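Local structure of cell wall surface anchor family protein (Streptococcus agalactiae, 3PHS) at residues 46-52 and 99-105; 198-202 and 225-229. The protein serves as the minor pilin GBS52, a cell-wall-anchored pilus subunit that mediates adhesion to lung epithelial cells through an IgG-like domain. All coordinates share one frame; numbering follows the deposited sequence.

Interactions 1 and 2 follow one another along the chain, the first closing before the second opens. Their centres lie 26 Å apart and their nearest atoms about 11 Å apart, so they do not touch. Interaction 1 is a long strand pairing inside one sheet of the N-terminal half. Interaction 2 lies in the Prealbumin-like half, at the end of its sandwich where two strands leave one sheet for the other. It also faces the first half: Lys228 forms a salt bridge with Asp24, and His201 leans on Ile132 and Ser134 of the connecting loop. Between them, the contacts sample the middle of one sandwich and the end of the other.

Interaction 1: residues 46-52 and 99-105; sequences LYQLYQL and IYYGLAV
The central antiparallel pair of a four-stranded sheet is formed here, with Tyr47 beside Ala104 and Tyr50 beside Tyr101. Gln48 and Leu103 exchange backbone bonds, as do Tyr50 and Tyr101, with Tyr50 N to Tyr101 O at 2.8 Å. Leu52 N reaches Ile99 O, and a water at each end bridges the backbones.

On the face of Tyr47, Leu49 and Tyr100, Ala104 CB lies over the Tyr47 ring in a CH-pi contact, 4.2 Å from its centroid. Leu49 CD1 comes down on Tyr100 CB (3.6 Å) and covers Gly102 CA. Gln51, extended with CG anti to its backbone N (chi1 -166°), runs alongside the Tyr100 ring in the same direction, CB 3.6 Å from CE2. This brings Gln51 OE1 to 2.9 Å from Tyr100 OH; Gln51 OE1 is hydrogen-bonded to Gln78 NE2, and Tyr100 OH to Pro96 O.

The other face carries Tyr50, whose ring edge meets Leu103 CD2 at CE1 (3.6 Å), and Gln48, whose amide NE2 rests on Val105 CG2 (3.4 Å). Here Tyr101 meets Trp64 and Asn65 of helix 60-65.

Strands 76-83 and 109-121 flank the pair, while Tyr47 and Leu49 reach Phe92 of the facing sheet, a two-layer packing consistent with the reverse Ig-like (IgG-rev) sandwich.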
# COMPACT_ATOMS: atom_id res chain seq x y z
N LEU A 46 -5.11 -11.22 -8.10
CA LEU A 46 -4.08 -12.14 -8.56
C LEU A 46 -3.25 -12.66 -7.41
O LEU A 46 -2.58 -11.89 -6.72
CB LEU A 46 -3.18 -11.45 -9.60
CG LEU A 46 -2.00 -12.23 -10.19
CD1 LEU A 46 -2.43 -13.62 -10.66
CD2 LEU A 46 -1.44 -11.41 -11.34
N TYR A 47 -3.32 -13.98 -7.20
CA TYR A 47 -2.46 -14.68 -6.23
C TYR A 47 -1.36 -15.46 -6.94
O TYR A 47 -1.58 -16.07 -8.00
CB TYR A 47 -3.30 -15.62 -5.33
CG TYR A 47 -3.95 -14.86 -4.20
CD1 TYR A 47 -5.22 -14.31 -4.34
CD2 TYR A 47 -3.27 -14.64 -3.00
CE1 TYR A 47 -5.81 -13.58 -3.31
CE2 TYR A 47 -3.85 -13.90 -1.96
CZ TYR A 47 -5.12 -13.38 -2.13
OH TYR A 47 -5.69 -12.66 -1.09
N GLN A 48 -0.15 -15.39 -6.38
CA GLN A 48 0.93 -16.22 -6.85
C GLN A 48 1.44 -17.09 -5.72
O GLN A 48 1.55 -16.62 -4.59
CB GLN A 48 2.06 -15.36 -7.42
CG GLN A 48 1.58 -14.63 -8.63
CD GLN A 48 2.61 -13.76 -9.28
OE1 GLN A 48 2.42 -13.34 -10.43
NE2 GLN A 48 3.70 -13.48 -8.57
N LEU A 49 1.77 -18.33 -6.06
CA LEU A 49 2.31 -19.29 -5.11
C LEU A 49 3.68 -19.75 -5.58
O LEU A 49 3.80 -20.24 -6.70
CB LEU A 49 1.32 -20.46 -4.92
CG LEU A 49 0.18 -20.36 -3.89
CD1 LEU A 49 0.70 -20.49 -2.49
CD2 LEU A 49 -0.68 -19.10 -4.00
N TYR A 50 4.69 -19.58 -4.73
CA TYR A 50 6.08 -19.91 -5.04
C TYR A 50 6.47 -21.18 -4.29
O TYR A 50 6.44 -21.21 -3.06
CB TYR A 50 7.00 -18.74 -4.68
CG TYR A 50 6.76 -17.58 -5.62
CD1 TYR A 50 5.69 -16.70 -5.42
CD2 TYR A 50 7.55 -17.42 -6.75
CE1 TYR A 50 5.46 -15.65 -6.31
CE2 TYR A 50 7.32 -16.38 -7.65
CZ TYR A 50 6.29 -15.49 -7.41
OH TYR A 50 6.08 -14.50 -8.32
N GLN A 51 6.75 -22.23 -5.04
CA GLN A 51 7.16 -23.51 -4.46
C GLN A 51 8.60 -23.40 -3.93
O GLN A 51 9.53 -23.17 -4.71
CB GLN A 51 7.10 -24.56 -5.55
CG GLN A 51 7.16 -26.00 -5.13
CD GLN A 51 7.01 -26.86 -6.38
OE1 GLN A 51 5.92 -27.32 -6.70
NE2 GLN A 51 8.07 -26.96 -7.14
N LEU A 52 8.79 -23.57 -2.63
CA LEU A 52 10.13 -23.45 -2.03
C LEU A 52 11.07 -24.56 -2.50
O LEU A 52 10.63 -25.69 -2.70
CB LEU A 52 10.08 -23.44 -0.50
CG LEU A 52 9.91 -22.08 0.17
CD1 LEU A 52 8.59 -21.40 -0.26
CD2 LEU A 52 10.00 -22.21 1.67
N ILE A 99 6.19 -26.88 0.29
CA ILE A 99 5.96 -25.65 1.05
C ILE A 99 5.86 -24.52 0.03
O ILE A 99 6.70 -24.42 -0.85
CB ILE A 99 7.13 -25.33 2.07
CG1 ILE A 99 7.41 -26.51 3.04
CG2 ILE A 99 6.85 -24.03 2.85
CD1 ILE A 99 6.20 -27.09 3.66
N TYR A 100 4.83 -23.70 0.16
CA TYR A 100 4.59 -22.62 -0.78
C TYR A 100 4.47 -21.28 -0.06
O TYR A 100 3.85 -21.19 1.00
CB TYR A 100 3.29 -22.84 -1.56
CG TYR A 100 3.33 -24.04 -2.45
CD1 TYR A 100 3.16 -25.34 -1.92
CD2 TYR A 100 3.58 -23.90 -3.83
CE1 TYR A 100 3.22 -26.48 -2.77
CE2 TYR A 100 3.65 -25.03 -4.67
CZ TYR A 100 3.48 -26.30 -4.13
OH TYR A 100 3.56 -27.39 -4.98
N TYR A 101 5.06 -20.27 -0.67
CA TYR A 101 4.90 -18.90 -0.24
C TYR A 101 3.90 -18.26 -1.18
O TYR A 101 4.12 -18.24 -2.39
CB TYR A 101 6.23 -18.17 -0.33
CG TYR A 101 6.19 -16.69 -0.02
CD1 TYR A 101 6.06 -16.24 1.31
CD2 TYR A 101 6.30 -15.74 -1.04
CE1 TYR A 101 6.04 -14.88 1.59
CE2 TYR A 101 6.28 -14.37 -0.76
CZ TYR A 101 6.16 -13.96 0.56
OH TYR A 101 6.16 -12.62 0.83
N GLY A 102 2.83 -17.71 -0.61
CA GLY A 102 1.76 -17.08 -1.38
C GLY A 102 1.63 -15.60 -1.07
O GLY A 102 1.81 -15.18 0.06
N LEU A 103 1.31 -14.82 -2.10
CA LEU A 103 1.08 -13.38 -1.92
C LEU A 103 0.11 -12.91 -2.97
O LEU A 103 -0.06 -13.57 -4.00
CB LEU A 103 2.41 -12.60 -2.04
CG LEU A 103 2.98 -12.31 -3.42
CD1 LEU A 103 4.14 -11.34 -3.32
CD2 LEU A 103 3.46 -13.59 -4.08
N ALA A 104 -0.53 -11.77 -2.73
CA ALA A 104 -1.29 -11.11 -3.78
C ALA A 104 -0.39 -10.11 -4.49
O ALA A 104 0.43 -9.42 -3.85
CB ALA A 104 -2.52 -10.40 -3.21
N VAL A 105 -0.57 -10.02 -5.79
CA VAL A 105 0.21 -9.11 -6.65
C VAL A 105 -0.70 -8.05 -7.27
O VAL A 105 -1.81 -8.33 -7.72
CB VAL A 105 0.97 -9.88 -7.77
CG1 VAL A 105 1.74 -8.92 -8.70
CG2 VAL A 105 1.94 -10.88 -7.15
O HOH W 1 -4.46 -8.44 -8.15
O HOH W 2 8.43 -27.26 -1.45

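Interaction 2: residues 198-202 and 225-229; sequences GLIHG and TIEKS
Gly202 and Ile226 hold the two segments together through a pair of backbone hydrogen bonds, closing one antiparallel bridge at the ends of their strands. Gly202 N donates to Ile226 O over 3.0 Å, with the donor tilted 22° from the carbonyl plane. The return bond, from Ile226 N to Gly202 O, spans 2.9 Å and runs closer to the axis of its carbonyl. Having no CB, Gly202 takes a phi of 146° without pressing on His201 O. Thr225 CA adds a CA-H...O contact to Gly202 O.

The apolar contact belongs to Leu199 and Ile226, whose side chains cross at about a right angle. Leu199 CD1 meets Ile226 CD1 at 3.6 Å, and Leu199 CB faces Ile226 CG1 at 3.9 Å. The other branch of the isoleucine, CG2, is packed against the backbone, 3.4 Å from Leu199 O. With CG1 beside the backbone N and CG2 beside the carbonyl carbon (chi1 -61°), Ile226 can meet side chain and main chain of the same leucine.

Among the polar residues, His201 and Lys228 lie side by side and point the same way. The histidine ring touches the aliphatic start of the lysine, CD2 to CB at 4.0 Å, while His201 CB sits 3.6 Å from Lys228 N. The lysine then continues extended to a salt bridge between its NZ and Asp24. Lys228 NZ lies 4.6 Å from His201 NE2, so its charge may disfavour histidine protonation, an effect Asp24 would partly offset.

Topologically, His201 is the step from strand 193-200, paired with strand 135-146, to strand 202-210 in the other sheet. Residues 227-230 make the reverse passage, from strand 221-226 to strand 231-240. The bridge ties both sheet-to-sheet crossings together at one end of the Prealbumin-like sandwich, with Ile226 also against Leu138 of strand 135-146.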
# COMPACT_ATOMS: atom_id res chain seq x y z
N GLY A 198 -10.52 7.66 1.13
CA GLY A 198 -10.48 6.35 0.48
C GLY A 198 -9.07 5.77 0.43
O GLY A 198 -8.76 4.99 -0.48
N LEU A 199 -8.21 6.16 1.38
CA LEU A 199 -6.88 5.56 1.50
C LEU A 199 -6.93 4.42 2.51
O LEU A 199 -7.32 4.61 3.66
CB LEU A 199 -5.82 6.59 1.94
CG LEU A 199 -5.53 7.69 0.90
CD1 LEU A 199 -4.89 8.91 1.56
CD2 LEU A 199 -4.68 7.18 -0.25
N ILE A 200 -6.50 3.23 2.09
CA ILE A 200 -6.49 2.12 3.03
C ILE A 200 -5.53 2.48 4.15
O ILE A 200 -4.44 3.02 3.90
CB ILE A 200 -6.11 0.78 2.37
CG1 ILE A 200 -7.13 0.46 1.27
CG2 ILE A 200 -6.04 -0.34 3.45
CD1 ILE A 200 -6.77 -0.78 0.42
N HIS A 201 -5.92 2.17 5.39
CA HIS A 201 -5.09 2.52 6.55
C HIS A 201 -3.68 1.93 6.46
O HIS A 201 -3.47 0.80 5.97
CB HIS A 201 -5.81 2.20 7.87
CG HIS A 201 -6.01 0.73 8.14
ND1 HIS A 201 -5.10 -0.03 8.85
CD2 HIS A 201 -7.02 -0.11 7.81
CE1 HIS A 201 -5.53 -1.27 8.93
NE2 HIS A 201 -6.70 -1.35 8.32
N GLY A 202 -2.70 2.71 6.92
CA GLY A 202 -1.28 2.33 6.78
C GLY A 202 -0.39 3.53 6.56
O GLY A 202 -0.83 4.68 6.71
N THR A 225 0.62 8.69 8.49
CA THR A 225 -0.08 7.45 8.77
C THR A 225 -1.60 7.66 8.69
O THR A 225 -2.18 8.46 9.47
CB THR A 225 0.33 6.85 10.14
OG1 THR A 225 1.71 6.46 10.10
CG2 THR A 225 -0.53 5.64 10.48
N ILE A 226 -2.23 6.97 7.74
CA ILE A 226 -3.70 6.98 7.61
C ILE A 226 -4.26 6.02 8.66
O ILE A 226 -3.81 4.87 8.76
CB ILE A 226 -4.16 6.55 6.18
CG1 ILE A 226 -3.63 7.51 5.08
CG2 ILE A 226 -5.71 6.34 6.11
CD1 ILE A 226 -4.18 8.93 5.14
N GLU A 227 -5.24 6.51 9.43
CA GLU A 227 -5.98 5.67 10.36
C GLU A 227 -7.39 5.47 9.83
O GLU A 227 -8.01 6.40 9.31
CB GLU A 227 -6.04 6.31 11.74
CG GLU A 227 -4.72 6.26 12.49
CD GLU A 227 -4.77 7.10 13.75
OE1 GLU A 227 -5.59 6.79 14.64
OE2 GLU A 227 -4.00 8.07 13.83
N LYS A 228 -7.90 4.25 9.96
CA LYS A 228 -9.21 3.96 9.41
C LYS A 228 -10.30 4.78 10.10
O LYS A 228 -10.26 4.96 11.31
CB LYS A 228 -9.54 2.46 9.52
CG LYS A 228 -9.77 1.92 10.92
CD LYS A 228 -10.09 0.42 10.78
CE LYS A 228 -9.97 -0.37 12.06
NZ LYS A 228 -9.75 -1.81 11.67
N SER A 229 -11.25 5.27 9.31
CA SER A 229 -12.43 6.01 9.81
C SER A 229 -12.08 7.34 10.47
O SER A 229 -12.91 7.92 11.19
CB SER A 229 -13.28 5.15 10.76
OG SER A 229 -13.55 3.88 10.17